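Local coordinates for extracellular solute-binding protein family 5 (Brucella melitensis, PDB 4ONY) that probably binds peptides or related solutes in the periplasm and delivers them to an ABC transporter for uptake, at residues A[125-130]-A[209-214]. Residues are numbered along the deposited sequence; the frame is centred on the assembly and turned at random.
Sequences WSDGQP and PPIGSG
Ile211 opens the contact against Trp125: with CG1 beside the backbone N (chi1 -66°), CG2 is anti to it and lies 4.0 Å from Trp125 CB, the one apolar side-chain pair here. From the same residue CD1 comes to 3.8 Å from Ser126 OG. Gly212 then uses both ends of its backbone. Its O accepts from Ser126 N at 2.9 Å; the donor lies in the carbonyl plane, with a C=O...N angle of 158°, and the N-H...O angle of 146° leaves the bond moderately bent. Gly212 N donates to a water at 2.8 Å, which is also hydrogen-bonded to Ser126 OG. Gly212 C sits at the indole edge, 3.5 Å from Trp125 CE3 and near the ring plane. Ser213 N lies 3.5 Å from the same CE3, obliquely to the ring; Ser213 OG is hydrogen-bonded to Gln85.

Within 125-130 a type I turn runs from Trp125 to Gly128, and an Asx turn overlaps its end, Asp127 OD1 accepting from Gln129 N at 3.0 Å. Trp125 NE1 is hydrogen-bonded to Asp135 and Asp127 OD2 to His195. Both backbone polar atoms of buried Gly212 thus have partners, while the indole edge packs on the Gly212-Ser213 peptide, joining loops that lead into helix 133-146 and strand 216-222.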
ATOM      1  N   TRP A 125       0.339  30.135   5.957  1.00 18.80           N
ATOM      2  CA  TRP A 125       1.271  29.842   4.872  1.00 18.44           C
ATOM      3  C   TRP A 125       2.692  30.168   5.328  1.00 18.46           C
ATOM      4  O   TRP A 125       2.884  30.911   6.309  1.00 18.28           O
ATOM      5  CB  TRP A 125       0.864  30.660   3.611  1.00 18.04           C
ATOM      6  CG  TRP A 125      -0.542  30.378   3.211  1.00 17.42           C
ATOM      7  CD1 TRP A 125      -1.634  31.198   3.337  1.00 17.62           C
ATOM      8  CD2 TRP A 125      -1.036  29.134   2.697  1.00 16.74           C
ATOM      9  NE1 TRP A 125      -2.765  30.560   2.866  1.00 16.89           N
ATOM     10  CE2 TRP A 125      -2.425  29.282   2.492  1.00 16.83           C
ATOM     11  CE3 TRP A 125      -0.439  27.927   2.402  1.00 16.47           C
ATOM     12  CZ2 TRP A 125      -3.226  28.244   1.998  1.00 16.57           C
ATOM     13  CZ3 TRP A 125      -1.234  26.868   1.901  1.00 16.28           C
ATOM     14  CH2 TRP A 125      -2.612  27.050   1.711  1.00 16.51           C
ATOM     15  N   SER A 126       3.682  29.569   4.676  1.00 17.83           N
ATOM     16  CA  SER A 126       5.079  29.745   5.082  1.00 18.43           C
ATOM     17  C   SER A 126       5.555  31.167   4.853  1.00 19.89           C
ATOM     18  O   SER A 126       6.539  31.553   5.426  1.00 19.76           O
ATOM     19  CB  SER A 126       6.034  28.774   4.342  1.00 18.51           C
ATOM     20  OG  SER A 126       6.044  28.980   2.940  1.00 18.51           O
ATOM     21  N   ASP A 127       4.850  31.953   4.025  1.00 20.84           N
ATOM     22  CA  ASP A 127       5.141  33.381   3.901  1.00 22.30           C
ATOM     23  C   ASP A 127       4.423  34.251   4.956  1.00 23.65           C
ATOM     24  O   ASP A 127       4.498  35.466   4.918  1.00 24.12           O
ATOM     25  CB  ASP A 127       4.772  33.874   2.493  1.00 23.26           C
ATOM     26  CG  ASP A 127       3.277  33.708   2.178  1.00 23.48           C
ATOM     27  OD1 ASP A 127       2.458  33.527   3.102  1.00 22.35           O
ATOM     28  OD2 ASP A 127       2.917  33.778   0.981  1.00 24.65           O
ATOM     29  N   GLY A 128       3.748  33.639   5.923  1.00 23.71           N
ATOM     30  CA  GLY A 128       3.121  34.399   6.998  1.00 24.65           C
ATOM     31  C   GLY A 128       1.673  34.797   6.748  1.00 25.07           C
ATOM     32  O   GLY A 128       1.020  35.255   7.667  1.00 25.73           O
ATOM     33  N   GLN A 129       1.163  34.628   5.532  1.00 24.14           N
ATOM     34  CA  GLN A 129      -0.252  34.904   5.282  1.00 24.72           C
ATOM     35  C   GLN A 129      -1.167  33.842   5.917  1.00 24.13           C
ATOM     36  O   GLN A 129      -0.750  32.688   6.084  1.00 22.41           O
ATOM     37  CB  GLN A 129      -0.517  34.983   3.792  1.00 25.38           C
ATOM     38  CG  GLN A 129       0.225  36.106   3.092  1.00 26.24           C
ATOM     39  CD  GLN A 129      -0.184  37.413   3.621  1.00 27.22           C
ATOM     40  OE1 GLN A 129      -1.365  37.669   3.736  1.00 28.26           O
ATOM     41  NE2 GLN A 129       0.782  38.247   3.985  1.00 27.82           N
ATOM     42  N   PRO A 130      -2.410  34.231   6.273  1.00 23.61           N
ATOM     43  CA  PRO A 130      -3.314  33.290   6.948  1.00 22.77           C
ATOM     44  C   PRO A 130      -3.878  32.230   6.005  1.00 22.16           C
ATOM     45  O   PRO A 130      -4.191  32.508   4.880  1.00 20.65           O
ATOM     46  CB  PRO A 130      -4.451  34.192   7.475  1.00 23.57           C
ATOM     47  CG  PRO A 130      -4.429  35.402   6.584  1.00 24.46           C
ATOM     48  CD  PRO A 130      -2.986  35.589   6.184  1.00 24.40           C
ATOM     49  N   PRO A 209      10.055  27.539  -6.196  1.00 25.24           N
ATOM     50  CA  PRO A 209       9.678  26.937  -4.915  1.00 24.83           C
ATOM     51  C   PRO A 209       8.233  27.280  -4.538  1.00 23.46           C
ATOM     52  O   PRO A 209       7.894  28.442  -4.480  1.00 21.37           O
ATOM     53  CB  PRO A 209      10.664  27.559  -3.915  1.00 25.96           C
ATOM     54  CG  PRO A 209      11.813  28.065  -4.756  1.00 27.80           C
ATOM     55  CD  PRO A 209      11.191  28.469  -6.070  1.00 26.97           C
ATOM     56  N   PRO A 210       7.377  26.264  -4.333  1.00 21.75           N
ATOM     57  CA  PRO A 210       5.970  26.595  -4.112  1.00 21.63           C
ATOM     58  C   PRO A 210       5.698  26.933  -2.637  1.00 20.86           C
ATOM     59  O   PRO A 210       6.423  26.487  -1.742  1.00 21.41           O
ATOM     60  CB  PRO A 210       5.257  25.290  -4.517  1.00 21.69           C
ATOM     61  CG  PRO A 210       6.220  24.213  -4.092  1.00 21.19           C
ATOM     62  CD  PRO A 210       7.611  24.803  -4.288  1.00 22.12           C
ATOM     63  N   ILE A 211       4.643  27.688  -2.388  1.00 20.40           N
ATOM     64  CA  ILE A 211       4.290  28.064  -1.018  1.00 19.51           C
ATOM     65  C   ILE A 211       3.263  27.076  -0.484  1.00 18.27           C
ATOM     66  O   ILE A 211       2.240  26.856  -1.147  1.00 17.43           O
ATOM     67  CB  ILE A 211       3.654  29.449  -1.015  1.00 20.00           C
ATOM     68  CG1 ILE A 211       4.676  30.516  -1.428  1.00 20.98           C
ATOM     69  CG2 ILE A 211       3.050  29.766   0.336  1.00 20.18           C
ATOM     70  CD1 ILE A 211       5.899  30.621  -0.531  1.00 21.22           C
ATOM     71  N   GLY A 212       3.541  26.493   0.693  1.00 17.18           N
ATOM     72  CA  GLY A 212       2.552  25.666   1.390  1.00 16.01           C
ATOM     73  C   GLY A 212       2.449  26.086   2.835  1.00 15.94           C
ATOM     74  O   GLY A 212       3.114  27.073   3.249  1.00 15.83           O
ATOM     75  N   SER A 213       1.603  25.374   3.600  1.00 15.36           N
ATOM     76  CA  SER A 213       1.452  25.643   5.039  1.00 15.61           C
ATOM     77  C   SER A 213       2.305  24.689   5.898  1.00 15.77           C
ATOM     78  O   SER A 213       2.374  24.825   7.134  1.00 16.16           O
ATOM     79  CB  SER A 213      -0.024  25.581   5.433  1.00 15.39           C
ATOM     80  OG  SER A 213      -0.547  24.281   5.236  1.00 14.93           O
ATOM     81  N   GLY A 214       2.971  23.737   5.253  1.00 15.54           N
ATOM     82  CA  GLY A 214       3.731  22.752   5.968  1.00 15.90           C
ATOM     83  C   GLY A 214       4.996  23.253   6.649  1.00 16.18           C
ATOM     84  O   GLY A 214       5.404  24.376   6.454  1.00 16.26           O
TER
HETATM   85  O   HOH W   1       6.080  26.661   1.791  1.00 14.36           O